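Local coordinates for protein glutathione transferase o1 (Bombyx mori, PDB 3RBT) that belongs to the omega class of glutathione transferases and probably uses glutathione in transfer and dehydroascorbate-reduction reactions, at residues Leu29-Val41 / Tyr230-Tyr244. Numbering follows the deposited sequence.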
loop_
_atom_site.group_PDB
_atom_site.type_symbol
_atom_site.label_atom_id
_atom_site.label_comp_id
_atom_site.label_asym_id
_atom_site.label_seq_id
_atom_site.Cartn_x
_atom_site.Cartn_y
_atom_site.Cartn_z
ATOM N N LEU A 29 18.130 4.941 -10.804
ATOM C CA LEU A 29 17.169 5.681 -10.007
ATOM C C LEU A 29 17.074 7.140 -10.450
ATOM O O LEU A 29 18.078 7.871 -10.452
ATOM C CB LEU A 29 17.513 5.596 -8.513
ATOM C CG LEU A 29 16.434 6.116 -7.543
ATOM C CD1 LEU A 29 15.198 5.217 -7.534
ATOM C CD2 LEU A 29 16.986 6.292 -6.125
ATOM N N TYR A 30 15.866 7.539 -10.846
ATOM C CA TYR A 30 15.518 8.941 -11.053
ATOM C C TYR A 30 15.023 9.506 -9.724
ATOM O O TYR A 30 14.018 9.051 -9.172
ATOM C CB TYR A 30 14.442 9.090 -12.131
ATOM C CG TYR A 30 14.862 8.654 -13.520
ATOM C CD1 TYR A 30 14.706 7.332 -13.925
ATOM C CD2 TYR A 30 15.387 9.566 -14.438
ATOM C CE1 TYR A 30 15.083 6.916 -15.201
ATOM C CE2 TYR A 30 15.775 9.158 -15.719
ATOM C CZ TYR A 30 15.605 7.827 -16.090
ATOM O OH TYR A 30 15.964 7.383 -17.344
ATOM N N HIS A 31 15.737 10.509 -9.226
ATOM C CA HIS A 31 15.623 10.943 -7.840
ATOM C C HIS A 31 15.790 12.449 -7.755
ATOM O O HIS A 31 16.676 13.015 -8.400
ATOM C CB HIS A 31 16.707 10.226 -7.019
ATOM C CG HIS A 31 16.936 10.787 -5.649
ATOM N ND1 HIS A 31 15.986 10.735 -4.649
ATOM C CD2 HIS A 31 18.031 11.366 -5.098
ATOM C CE1 HIS A 31 16.479 11.280 -3.549
ATOM N NE2 HIS A 31 17.719 11.671 -3.796
ATOM N N VAL A 32 14.917 13.107 -6.999
ATOM C CA VAL A 32 15.120 14.522 -6.691
ATOM C C VAL A 32 15.948 14.634 -5.410
ATOM O O VAL A 32 15.577 14.085 -4.375
ATOM C CB VAL A 32 13.795 15.283 -6.501
ATOM C CG1 VAL A 32 14.075 16.721 -6.066
ATOM C CG2 VAL A 32 12.979 15.266 -7.777
ATOM N N ASP A 33 17.055 15.364 -5.482
ATOM C CA ASP A 33 17.952 15.543 -4.346
ATOM C C ASP A 33 17.169 15.903 -3.083
ATOM O O ASP A 33 16.292 16.749 -3.126
ATOM C CB ASP A 33 18.987 16.631 -4.666
ATOM C CG ASP A 33 20.413 16.151 -4.479
ATOM O OD1 ASP A 33 20.613 15.033 -3.950
ATOM O OD2 ASP A 33 21.345 16.883 -4.866
ATOM N N MET A 34 17.478 15.234 -1.970
ATOM C CA MET A 34 16.807 15.469 -0.678
ATOM C C MET A 34 15.386 14.887 -0.560
ATOM O O MET A 34 14.731 15.075 0.467
ATOM C CB MET A 34 16.793 16.961 -0.309
ATOM C CG MET A 34 18.164 17.608 -0.158
ATOM S SD MET A 34 19.221 16.765 1.045
ATOM C CE MET A 34 20.215 18.145 1.597
ATOM N N ASN A 35 14.898 14.211 -1.598
ATOM C CA ASN A 35 13.573 13.567 -1.510
ATOM C C ASN A 35 13.672 12.285 -0.685
ATOM O O ASN A 35 14.441 11.388 -1.033
ATOM C CB ASN A 35 12.980 13.269 -2.891
ATOM C CG ASN A 35 11.626 12.571 -2.810
ATOM O OD1 ASN A 35 11.543 11.341 -2.924
ATOM N ND2 ASN A 35 10.563 13.348 -2.607
ATOM N N PRO A 36 12.906 12.209 0.412
ATOM C CA PRO A 36 12.944 11.071 1.345
ATOM C C PRO A 36 12.447 9.737 0.753
ATOM O O PRO A 36 12.898 8.683 1.189
ATOM C CB PRO A 36 12.022 11.523 2.486
ATOM C CG PRO A 36 11.053 12.498 1.833
ATOM C CD PRO A 36 11.914 13.226 0.819
ATOM N N TYR A 37 11.526 9.781 -0.212
ATOM C CA TYR A 37 11.065 8.563 -0.902
ATOM C C TYR A 37 12.174 7.955 -1.757
ATOM O O TYR A 37 12.314 6.721 -1.831
ATOM C CB TYR A 37 9.817 8.844 -1.738
ATOM C CG TYR A 37 8.591 9.178 -0.899
ATOM C CD1 TYR A 37 7.856 8.169 -0.267
ATOM C CD2 TYR A 37 8.194 10.508 -0.712
ATOM C CE1 TYR A 37 6.728 8.477 0.523
ATOM C CE2 TYR A 37 7.068 10.826 0.063
ATOM C CZ TYR A 37 6.346 9.807 0.676
ATOM O OH TYR A 37 5.256 10.129 1.440
ATOM N N GLY A 38 12.984 8.820 -2.376
ATOM C CA GLY A 38 14.200 8.385 -3.056
ATOM C C GLY A 38 15.265 7.903 -2.082
ATOM O O GLY A 38 15.957 6.932 -2.357
ATOM N N HIS A 39 15.397 8.592 -0.950
ATOM C CA HIS A 39 16.330 8.209 0.128
ATOM C C HIS A 39 16.066 6.757 0.564
ATOM O O HIS A 39 16.996 5.951 0.678
ATOM C CB HIS A 39 16.176 9.171 1.310
ATOM C CG HIS A 39 17.258 9.070 2.348
ATOM N ND1 HIS A 39 17.386 9.988 3.370
ATOM C CD2 HIS A 39 18.265 8.176 2.517
ATOM C CE1 HIS A 39 18.409 9.651 4.136
ATOM N NE2 HIS A 39 18.962 8.559 3.637
ATOM N N ARG A 40 14.791 6.443 0.782
ATOM C CA ARG A 40 14.298 5.081 0.990
ATOM C C ARG A 40 14.845 4.052 0.017
ATOM O O ARG A 40 15.358 3.008 0.423
ATOM C CB ARG A 40 12.782 5.064 0.823
ATOM C CG ARG A 40 12.006 5.034 2.072
ATOM C CD ARG A 40 10.544 4.737 1.746
ATOM N NE ARG A 40 9.769 4.726 2.978
ATOM C CZ ARG A 40 8.450 4.770 3.056
ATOM N NH1 ARG A 40 7.709 4.830 1.958
ATOM N NH2 ARG A 40 7.881 4.752 4.252
ATOM N N VAL A 41 14.677 4.332 -1.274
ATOM C CA VAL A 41 15.119 3.426 -2.315
ATOM C C VAL A 41 16.652 3.355 -2.365
ATOM O O VAL A 41 17.209 2.283 -2.589
ATOM C CB VAL A 41 14.521 3.799 -3.697
ATOM C CG1 VAL A 41 14.994 2.815 -4.768
ATOM C CG2 VAL A 41 12.983 3.807 -3.627
ATOM N N TYR A 230 20.078 19.476 6.583
ATOM C CA TYR A 230 18.630 19.374 6.373
ATOM C C TYR A 230 17.932 20.698 6.663
ATOM O O TYR A 230 17.030 21.100 5.914
ATOM C CB TYR A 230 18.020 18.266 7.226
ATOM C CG TYR A 230 18.192 16.870 6.657
ATOM C CD1 TYR A 230 17.977 16.610 5.300
ATOM C CD2 TYR A 230 18.542 15.806 7.484
ATOM C CE1 TYR A 230 18.129 15.320 4.785
ATOM C CE2 TYR A 230 18.690 14.516 6.981
ATOM C CZ TYR A 230 18.484 14.282 5.637
ATOM O OH TYR A 230 18.634 13.006 5.145
ATOM N N PHE A 231 18.369 21.368 7.734
ATOM C CA PHE A 231 17.766 22.624 8.195
ATOM C C PHE A 231 17.934 23.741 7.168
ATOM O O PHE A 231 16.969 24.420 6.822
ATOM C CB PHE A 231 18.342 23.029 9.559
ATOM C CG PHE A 231 17.856 24.366 10.072
ATOM C CD1 PHE A 231 16.535 24.542 10.486
ATOM C CD2 PHE A 231 18.737 25.446 10.177
ATOM C CE1 PHE A 231 16.092 25.782 10.980
ATOM C CE2 PHE A 231 18.300 26.685 10.671
ATOM C CZ PHE A 231 16.975 26.849 11.073
ATOM N N ASP A 232 19.159 23.915 6.677
ATOM C CA ASP A 232 19.425 24.889 5.629
ATOM C C ASP A 232 18.688 24.556 4.330
ATOM O O ASP A 232 18.202 25.461 3.648
ATOM C CB ASP A 232 20.934 25.046 5.414
ATOM C CG ASP A 232 21.588 25.844 6.528
ATOM O OD1 ASP A 232 20.914 26.743 7.067
ATOM O OD2 ASP A 232 22.760 25.577 6.868
ATOM N N TYR A 233 18.585 23.266 4.004
ATOM C CA TYR A 233 17.807 22.843 2.840
ATOM C C TYR A 233 16.312 23.134 2.972
ATOM O O TYR A 233 15.715 23.746 2.083
ATOM C CB TYR A 233 17.981 21.354 2.511
ATOM C CG TYR A 233 17.023 20.951 1.404
ATOM C CD1 TYR A 233 15.801 20.335 1.693
ATOM C CD2 TYR A 233 17.310 21.250 0.072
ATOM C CE1 TYR A 233 14.900 20.000 0.676
ATOM C CE2 TYR A 233 16.422 20.915 -0.951
ATOM C CZ TYR A 233 15.222 20.296 -0.639
ATOM O OH TYR A 233 14.354 19.974 -1.647
ATOM N N TYR A 234 15.703 22.666 4.059
ATOM C CA TYR A 234 14.257 22.795 4.209
ATOM C C TYR A 234 13.770 24.231 4.428
ATOM O O TYR A 234 12.681 24.578 3.974
ATOM C CB TYR A 234 13.698 21.802 5.243
ATOM C CG TYR A 234 13.577 20.399 4.660
ATOM C CD1 TYR A 234 14.410 19.367 5.081
ATOM C CD2 TYR A 234 12.643 20.124 3.661
ATOM C CE1 TYR A 234 14.305 18.084 4.526
ATOM C CE2 TYR A 234 12.529 18.857 3.096
ATOM C CZ TYR A 234 13.361 17.843 3.528
ATOM O OH TYR A 234 13.240 16.602 2.963
ATOM N N LYS A 235 14.567 25.071 5.089
ATOM C CA LYS A 235 14.163 26.470 5.271
ATOM C C LYS A 235 13.990 27.173 3.917
ATOM O O LYS A 235 13.014 27.885 3.710
ATOM C CB LYS A 235 15.106 27.240 6.210
ATOM C CG LYS A 235 16.523 27.466 5.702
ATOM C CD LYS A 235 17.091 28.808 6.184
ATOM C CE LYS A 235 17.606 28.769 7.622
ATOM N NZ LYS A 235 18.137 30.116 8.022
ATOM N N ASN A 236 14.908 26.917 2.985
ATOM C CA ASN A 236 14.862 27.515 1.652
ATOM C C ASN A 236 13.908 26.843 0.664
ATOM O O ASN A 236 13.199 27.526 -0.073
ATOM C CB ASN A 236 16.269 27.594 1.050
ATOM C CG ASN A 236 17.094 28.713 1.653
ATOM O OD1 ASN A 236 16.616 29.848 1.801
ATOM N ND2 ASN A 236 18.341 28.408 2.000
ATOM N N ALA A 237 13.897 25.514 0.643
ATOM C CA ALA A 237 13.100 24.777 -0.341
ATOM C C ALA A 237 11.717 24.415 0.171
ATOM O O ALA A 237 10.808 24.155 -0.625
ATOM C CB ALA A 237 13.831 23.523 -0.802
ATOM N N ARG A 238 11.569 24.408 1.498
ATOM C CA ARG A 238 10.350 23.939 2.166
ATOM C C ARG A 238 10.052 22.491 1.736
ATOM O O ARG A 238 10.986 21.690 1.622
ATOM C CB ARG A 238 9.187 24.920 1.937
ATOM C CG ARG A 238 9.499 26.350 2.413
ATOM C CD ARG A 238 8.529 27.365 1.823
ATOM N NE ARG A 238 7.155 26.982 2.121
ATOM C CZ ARG A 238 6.119 27.156 1.309
ATOM N NH1 ARG A 238 6.272 27.733 0.123
ATOM N NH2 ARG A 238 4.919 26.759 1.703
ATOM N N ALA A 239 8.787 22.152 1.481
ATOM C CA ALA A 239 8.424 20.768 1.134
ATOM C C ALA A 239 8.069 20.559 -0.347
ATOM O O ALA A 239 7.490 19.533 -0.718
ATOM C CB ALA A 239 7.287 20.282 2.027
ATOM N N HIS A 240 8.435 21.522 -1.192
ATOM C CA HIS A 240 8.013 21.525 -2.602
ATOM C C HIS A 240 8.389 20.259 -3.369
ATOM O O HIS A 240 7.661 19.811 -4.269
ATOM C CB HIS A 240 8.533 22.778 -3.310
ATOM C CG HIS A 240 7.828 24.034 -2.887
ATOM N ND1 HIS A 240 8.497 25.141 -2.407
ATOM C CD2 HIS A 240 6.511 24.348 -2.855
ATOM C CE1 HIS A 240 7.625 26.086 -2.111
ATOM N NE2 HIS A 240 6.411 25.629 -2.371
ATOM N N SER A 241 9.511 19.672 -2.975
ATOM C CA SER A 241 10.055 18.501 -3.636
ATOM C C SER A 241 10.198 17.289 -2.683
ATOM O O SER A 241 10.936 16.344 -2.960
ATOM C CB SER A 241 11.367 18.912 -4.322
ATOM O OG SER A 241 12.459 18.122 -3.912
ATOM N N MET A 242 9.437 17.318 -1.588
ATOM C CA MET A 242 9.484 16.311 -0.519
ATOM C C MET A 242 8.460 15.153 -0.663
ATOM O O MET A 242 8.630 14.097 -0.053
ATOM C CB MET A 242 9.282 17.026 0.829
ATOM C CG MET A 242 9.573 16.208 2.085
ATOM S SD MET A 242 9.327 17.180 3.595
ATOM C CE MET A 242 9.271 15.858 4.806
ATOM N N GLY A 243 7.405 15.358 -1.454
ATOM C CA GLY A 243 6.334 14.358 -1.606
ATOM C C GLY A 243 6.663 13.159 -2.487
ATOM O O GLY A 243 7.797 12.998 -2.942
ATOM N N TYR A 244 5.665 12.309 -2.722
ATOM C CA TYR A 244 5.833 11.155 -3.615
ATOM C C TYR A 244 5.490 11.507 -5.078
ATOM O O TYR A 244 5.511 10.657 -5.965
ATOM C CB TYR A 244 5.049 9.935 -3.106
ATOM C CG TYR A 244 3.565 10.174 -2.890
ATOM C CD1 TYR A 244 2.657 10.027 -3.940
ATOM C CD2 TYR A 244 3.073 10.535 -1.636
ATOM C CE1 TYR A 244 1.292 10.239 -3.748
ATOM C CE2 TYR A 244 1.706 10.759 -1.432
ATOM C CZ TYR A 244 0.825 10.609 -2.493
ATOM O OH TYR A 244 -0.522 10.820 -2.302
HETATM O O HOH W 1 12.632 17.098 0.294
#
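N35 and M242 bring the two backbones within 5.0 Å (CA to CA), where the turn before helix 36-47 meets the irregular tail that follows helix 227-237. The N35 amide does most of the polar work. Its ND2 donates to G243 O at 2.8 Å and to S241 O at 3.0 Å. Both acceptors lie close to the amide plane, so one NH2 grips two carbonyls of the tail. OD1 of N35 turns back to accept from G38 N and caps the helix. CG stands anti to the backbone N (chi1 179°), which carries the amide over to the tail. With an alanine here, the S241 and G243 carbonyls would probably lose this donor and the helix start its side-chain cap.

Y37 packs alongside Y244. CB of Y244 sits over the Y37 ring, 3.9 Å from its centroid, and the edge of the Y244 ring faces the Y37 ring in an offset edge-to-face pair (planes at 87°). P36 CD meets M242 CG at 4.0 Å. Within the type II turn V32-N35, M34 lies across the Y233 face, with CG 3.7 Å from the ring centroid; A237 CB covers the opposite face. A bend at chi2 (-56°) lets M34 SD make Met-aromatic contacts with both Y233 and Y230. A water bridges M34 O and Y234 OH.

The arrangement joins the thioredoxin-like N-terminal domain to the end of the helical C-terminal domain. N35 probably occupies the place of the catalytic cysteine in other omega transferases. R185 of helix 174-186 bonds M34 O, H39 ND1 and Y234 OH, while E184 takes Y230 OH. I130 of helix 113-138 touches Y37, and F137 packs on M242. On the sheet side, D33 forms a salt bridge with R56 of strand 52-56.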